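Local coordinates for protein Niban 2 (Homo sapiens, PDB 7CTP), which may suppress apoptosis and may promote melanoma cell invasion in vitro, and is represented here by its PH-domain-containing part, at residues Y35-F40 and F529-N534; E316-K321 and E520-D525. All coordinates share one frame; numbering follows the deposited sequence.

Contact 1: residues Y35-F40 and F529-N534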
loop_
_atom_site.group_PDB
_atom_site.type_symbol
_atom_site.label_atom_id
_atom_site.label_comp_id
_atom_site.label_asym_id
_atom_site.label_seq_id
_atom_site.Cartn_x
_atom_site.Cartn_y
_atom_site.Cartn_z
ATOM N N TYR A 35 -4.103 3.628 19.750
ATOM C CA TYR A 35 -4.822 2.360 19.695
ATOM C C TYR A 35 -6.239 2.501 20.237
ATOM O O TYR A 35 -7.207 2.055 19.606
ATOM C CB TYR A 35 -4.071 1.279 20.466
ATOM C CG TYR A 35 -4.552 -0.107 20.099
ATOM C CD1 TYR A 35 -4.024 -0.780 19.006
ATOM C CD2 TYR A 35 -5.574 -0.719 20.817
ATOM C CE1 TYR A 35 -4.473 -2.044 18.656
ATOM C CE2 TYR A 35 -6.036 -1.971 20.470
ATOM C CZ TYR A 35 -5.477 -2.631 19.396
ATOM O OH TYR A 35 -5.936 -3.884 19.056
ATOM N N GLY A 36 -6.387 3.136 21.399
ATOM C CA GLY A 36 -7.713 3.259 21.979
ATOM C C GLY A 36 -8.624 4.186 21.197
ATOM O O GLY A 36 -9.849 4.034 21.233
ATOM N N VAL A 37 -8.044 5.165 20.502
ATOM C CA VAL A 37 -8.842 6.049 19.659
ATOM C C VAL A 37 -9.383 5.273 18.466
ATOM O O VAL A 37 -10.568 5.363 18.126
ATOM C CB VAL A 37 -8.007 7.266 19.213
ATOM C CG1 VAL A 37 -8.788 8.115 18.197
ATOM C CG2 VAL A 37 -7.564 8.113 20.414
ATOM N N ALA A 38 -8.518 4.485 17.820
ATOM C CA ALA A 38 -8.959 3.643 16.714
ATOM C C ALA A 38 -10.032 2.660 17.161
ATOM O O ALA A 38 -10.991 2.397 16.421
ATOM C CB ALA A 38 -7.770 2.890 16.118
ATOM N N LEU A 39 -9.870 2.092 18.362
ATOM C CA LEU A 39 -10.866 1.169 18.900
ATOM C C LEU A 39 -12.196 1.875 19.121
ATOM O O LEU A 39 -13.256 1.366 18.734
ATOM C CB LEU A 39 -10.358 0.560 20.207
ATOM C CG LEU A 39 -11.298 -0.429 20.910
ATOM C CD1 LEU A 39 -11.502 -1.665 20.049
ATOM C CD2 LEU A 39 -10.713 -0.813 22.267
ATOM N N PHE A 40 -12.159 3.057 19.737
ATOM C CA PHE A 40 -13.394 3.806 19.954
ATOM C C PHE A 40 -14.089 4.131 18.635
ATOM O O PHE A 40 -15.313 3.991 18.514
ATOM C CB PHE A 40 -13.113 5.091 20.727
ATOM C CG PHE A 40 -14.314 5.978 20.833
ATOM C CD1 PHE A 40 -15.303 5.709 21.762
ATOM C CD2 PHE A 40 -14.478 7.054 19.971
ATOM C CE1 PHE A 40 -16.424 6.512 21.851
ATOM C CE2 PHE A 40 -15.603 7.860 20.058
ATOM C CZ PHE A 40 -16.572 7.588 21.005
ATOM N N PHE A 529 -9.246 7.206 24.807
ATOM C CA PHE A 529 -10.193 7.241 23.698
ATOM C C PHE A 529 -10.315 8.607 23.057
ATOM O O PHE A 529 -10.923 8.711 21.987
ATOM C CB PHE A 529 -11.582 6.800 24.168
ATOM C CG PHE A 529 -11.539 5.602 25.049
ATOM C CD1 PHE A 529 -10.926 4.436 24.612
ATOM C CD2 PHE A 529 -12.048 5.654 26.332
ATOM C CE1 PHE A 529 -10.842 3.330 25.443
ATOM C CE2 PHE A 529 -11.978 4.544 27.171
ATOM C CZ PHE A 529 -11.375 3.386 26.726
ATOM N N ILE A 530 -9.773 9.638 23.694
ATOM C CA ILE A 530 -9.862 11.019 23.231
ATOM C C ILE A 530 -8.470 11.619 23.292
ATOM O O ILE A 530 -7.850 11.643 24.361
ATOM C CB ILE A 530 -10.839 11.852 24.080
ATOM C CG1 ILE A 530 -12.231 11.208 24.082
ATOM C CG2 ILE A 530 -10.872 13.300 23.574
ATOM C CD1 ILE A 530 -13.223 11.908 24.981
ATOM N N LEU A 531 -7.984 12.121 22.151
ATOM C CA LEU A 531 -6.695 12.798 22.073
ATOM C C LEU A 531 -6.895 14.211 21.542
ATOM O O LEU A 531 -7.639 14.411 20.579
ATOM C CB LEU A 531 -5.736 12.040 21.146
ATOM C CG LEU A 531 -5.222 10.701 21.673
ATOM C CD1 LEU A 531 -4.493 9.921 20.581
ATOM C CD2 LEU A 531 -4.307 10.941 22.855
ATOM N N VAL A 532 -6.228 15.184 22.169
ATOM C CA VAL A 532 -6.298 16.565 21.683
ATOM C C VAL A 532 -5.946 16.616 20.205
ATOM O O VAL A 532 -6.650 17.227 19.390
ATOM C CB VAL A 532 -5.368 17.477 22.499
ATOM C CG1 VAL A 532 -5.236 18.833 21.814
ATOM C CG2 VAL A 532 -5.885 17.650 23.918
ATOM N N GLU A 533 -4.855 15.951 19.833
ATOM C CA GLU A 533 -4.383 16.039 18.458
ATOM C C GLU A 533 -5.396 15.467 17.473
ATOM O O GLU A 533 -5.676 16.078 16.436
ATOM C CB GLU A 533 -3.048 15.325 18.324
ATOM C CG GLU A 533 -2.412 15.546 16.984
ATOM C CD GLU A 533 -1.754 16.904 16.832
ATOM O OE1 GLU A 533 -1.326 17.481 17.855
ATOM O OE2 GLU A 533 -1.651 17.379 15.676
ATOM N N ASN A 534 -5.949 14.284 17.770
ATOM C CA ASN A 534 -6.912 13.661 16.866
ATOM C C ASN A 534 -8.190 14.483 16.755
ATOM O O ASN A 534 -8.785 14.580 15.675
ATOM C CB ASN A 534 -7.262 12.252 17.343
ATOM C CG ASN A 534 -6.140 11.270 17.130
ATOM O OD1 ASN A 534 -5.015 11.496 17.571
ATOM N ND2 ASN A 534 -6.437 10.169 16.440
#
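Val37 meets Leu531 and Asn534 because its first torsion (chi1 174°) sets CG1 anti to the backbone N and CG2 anti to the carbonyl carbon, CG1 toward Asn534 and CG2 toward Leu531 and the backbone of Phe529. Here helix 10-48, part of the helical body that accompanies the PH domain of Niban 2, packs against the loop leading into helix 532-555, with Leu531 as the N-cap residue. CG2 of Val37 lies 3.6 Å from CD1 of Leu531 and almost as near its CG, so the valine methyl rests against the branch of the leucine. CG1 of Val37 packs 3.6 Å from ND2 of Asn534, and ND2 of Asn534 is hydrogen-bonded to OE1 of Gln34, three residues before Val37 on helix 10-48.

The backbones come close where CA of Val37 and CA of Phe529 are 4.4 Å apart. The ring of Phe529 reaches the backbone of Gly36 edge-on. CB of Phe529 also touches CB of Phe40 at 4.1 Å, while the ring of Phe40 turns to Met308 and Ile311 of helix 260-337. The carbonyl of Phe529, beside CG2 of Val37, accepts a hydrogen bond from Lys315. At the Phe529 ring, Gly36 O lies in the ring plane, 3.6 Å from the edge carbon CD1.

Contact 2: residues E316-K321 and E520-D525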
loop_
_atom_site.group_PDB
_atom_site.type_symbol
_atom_site.label_atom_id
_atom_site.label_comp_id
_atom_site.label_asym_id
_atom_site.label_seq_id
_atom_site.Cartn_x
_atom_site.Cartn_y
_atom_site.Cartn_z
ATOM N N GLU A 316 -17.106 16.070 21.907
ATOM C CA GLU A 316 -17.735 17.237 21.286
ATOM C C GLU A 316 -17.437 18.516 22.062
ATOM O O GLU A 316 -17.281 19.588 21.462
ATOM C CB GLU A 316 -19.242 17.002 21.157
ATOM C CG GLU A 316 -20.064 18.164 20.571
ATOM C CD GLU A 316 -19.424 18.838 19.359
ATOM O OE1 GLU A 316 -19.379 20.089 19.339
ATOM O OE2 GLU A 316 -18.987 18.129 18.424
ATOM N N HIS A 317 -17.336 18.431 23.391
ATOM C CA HIS A 317 -16.982 19.612 24.174
ATOM C C HIS A 317 -15.561 20.065 23.861
ATOM O O HIS A 317 -15.306 21.260 23.676
ATOM C CB HIS A 317 -17.145 19.334 25.666
ATOM C CG HIS A 317 -16.839 20.511 26.542
ATOM N ND1 HIS A 317 -15.736 20.560 27.368
ATOM C CD2 HIS A 317 -17.494 21.683 26.720
ATOM C CE1 HIS A 317 -15.724 21.712 28.017
ATOM N NE2 HIS A 317 -16.780 22.411 27.643
ATOM N N LEU A 318 -14.619 19.119 23.806
ATOM C CA LEU A 318 -13.255 19.454 23.402
ATOM C C LEU A 318 -13.237 20.067 22.009
ATOM O O LEU A 318 -12.578 21.088 21.774
ATOM C CB LEU A 318 -12.380 18.203 23.451
ATOM C CG LEU A 318 -10.948 18.278 22.924
ATOM C CD1 LEU A 318 -10.104 19.241 23.754
ATOM C CD2 LEU A 318 -10.345 16.872 22.917
ATOM N N ALA A 319 -13.959 19.455 21.072
ATOM C CA ALA A 319 -13.971 19.961 19.703
ATOM C C ALA A 319 -14.485 21.392 19.655
ATOM O O ALA A 319 -13.971 22.220 18.895
ATOM C CB ALA A 319 -14.818 19.054 18.810
ATOM N N SER A 320 -15.494 21.703 20.474
ATOM C CA SER A 320 -16.072 23.042 20.460
ATOM C C SER A 320 -15.048 24.084 20.878
ATOM O O SER A 320 -15.006 25.183 20.313
ATOM C CB SER A 320 -17.295 23.103 21.375
ATOM O OG SER A 320 -16.886 23.079 22.737
ATOM N N LYS A 321 -14.200 23.752 21.857
ATOM C CA LYS A 321 -13.176 24.683 22.316
ATOM C C LYS A 321 -12.060 24.824 21.288
ATOM O O LYS A 321 -11.490 25.909 21.119
ATOM C CB LYS A 321 -12.604 24.214 23.648
ATOM C CG LYS A 321 -13.627 24.119 24.760
ATOM C CD LYS A 321 -14.192 25.485 25.125
ATOM C CE LYS A 321 -15.047 25.383 26.389
ATOM N NZ LYS A 321 -16.321 26.146 26.263
ATOM N N GLU A 520 -6.461 19.507 29.600
ATOM C CA GLU A 520 -7.150 19.542 30.884
ATOM C C GLU A 520 -8.654 19.355 30.759
ATOM O O GLU A 520 -9.317 19.131 31.777
ATOM C CB GLU A 520 -6.838 20.864 31.591
ATOM C CG GLU A 520 -7.297 22.087 30.818
ATOM C CD GLU A 520 -7.084 23.378 31.584
ATOM O OE1 GLU A 520 -7.579 24.428 31.118
ATOM O OE2 GLU A 520 -6.417 23.340 32.640
ATOM N N LEU A 521 -9.203 19.422 29.545
ATOM C CA LEU A 521 -10.627 19.217 29.306
ATOM C C LEU A 521 -11.010 17.749 29.160
ATOM O O LEU A 521 -12.208 17.443 29.112
ATOM C CB LEU A 521 -11.057 19.953 28.040
ATOM C CG LEU A 521 -10.728 21.440 27.939
ATOM C CD1 LEU A 521 -11.111 21.962 26.559
ATOM C CD2 LEU A 521 -11.435 22.234 29.040
ATOM N N ILE A 522 -10.041 16.846 29.081
ATOM C CA ILE A 522 -10.310 15.436 28.823
ATOM C C ILE A 522 -10.338 14.699 30.157
ATOM O O ILE A 522 -9.332 14.641 30.868
ATOM C CB ILE A 522 -9.270 14.827 27.874
ATOM C CG1 ILE A 522 -9.361 15.469 26.482
ATOM C CG2 ILE A 522 -9.466 13.318 27.757
ATOM C CD1 ILE A 522 -8.164 15.160 25.610
ATOM N N PHE A 523 -11.503 14.155 30.503
ATOM C CA PHE A 523 -11.636 13.301 31.678
ATOM C C PHE A 523 -10.626 12.160 31.619
ATOM O O PHE A 523 -10.510 11.477 30.596
ATOM C CB PHE A 523 -13.068 12.769 31.729
ATOM C CG PHE A 523 -13.332 11.805 32.854
ATOM C CD1 PHE A 523 -12.882 12.058 34.136
ATOM C CD2 PHE A 523 -14.074 10.664 32.620
ATOM C CE1 PHE A 523 -13.155 11.166 35.170
ATOM C CE2 PHE A 523 -14.351 9.771 33.643
ATOM C CZ PHE A 523 -13.883 10.022 34.918
ATOM N N GLU A 524 -9.890 11.962 32.718
ATOM C CA GLU A 524 -8.722 11.082 32.686
ATOM C C GLU A 524 -9.092 9.649 32.317
ATOM O O GLU A 524 -8.330 8.968 31.621
ATOM C CB GLU A 524 -7.994 11.133 34.031
ATOM C CG GLU A 524 -6.880 10.106 34.198
ATOM C CD GLU A 524 -6.586 9.802 35.656
ATOM O OE1 GLU A 524 -6.174 8.659 35.960
ATOM O OE2 GLU A 524 -6.776 10.710 36.498
ATOM N N ASP A 525 -10.255 9.172 32.761
ATOM C CA ASP A 525 -10.684 7.824 32.394
ATOM C C ASP A 525 -11.014 7.682 30.911
ATOM O O ASP A 525 -11.176 6.550 30.441
ATOM C CB ASP A 525 -11.901 7.408 33.221
ATOM C CG ASP A 525 -11.567 7.175 34.685
ATOM O OD1 ASP A 525 -10.434 7.501 35.108
ATOM O OD2 ASP A 525 -12.450 6.666 35.413
#
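Leu521, Ile522 and the helix residues Leu318, Lys321 and His317 form a small apolar seam where the connection between helices 464-511 and 532-555 lies against the long helix 260-337. Taken in sequence order, the connecting segment first offers Leu521, at the end of a short 3-10 turn. Its two methyls branch to different neighbours. CD1 meets the aliphatic part of Lys321, 3.8 Å from CG and slightly farther from CB, the two side chains crossing at about a right angle. The same CD1 touches CD1 of Leu318 at 4.0 Å. CD2 makes a looser approach, 4.4 Å to CE1 of His317, obliquely to the imidazole.

Ile522 comes next and is buried. Its CD1 lies 3.9 Å from CD2 of Leu318, and its CG1 is nearly as close to that methyl. Leu318 thus divides its two methyls between successive residues of the loop, CD1 to Leu521 and CD2 to Ile522. Phe518 and Ile530 also pack on Leu318, and Thr535 of helix 532-555 touches it. Phe523, which follows, has the backbone N of Asp525 over the centre of one ring face.

No polar pair links the two segments. They are joined by apolar packing and the burial of methyl and methylene groups away from water, with the exposed lysine and histidine at the margin.

Starting from the N terminus, helix 10-48 supplies the first half of contact 1, and the chain then runs through the seven-stranded sheet and several helices before helix 260-337 supplies the first half of contact 2. After 198 more residues, most of them helical, 520-525 returns to that helix and closes contact 2. Only a few residues later 529-534 reaches back to helix 10-48, closing contact 1, so the loop of contact 2 is nested within that of contact 1. Their centres are about 12 Å apart and they touch: CG2 of Ile530 lies 3.7 Å from CD2 of Leu318. Together they tie the connection from helix 464-511 to helix 532-555, and the start of that helix, to helices 260-337 and 10-48.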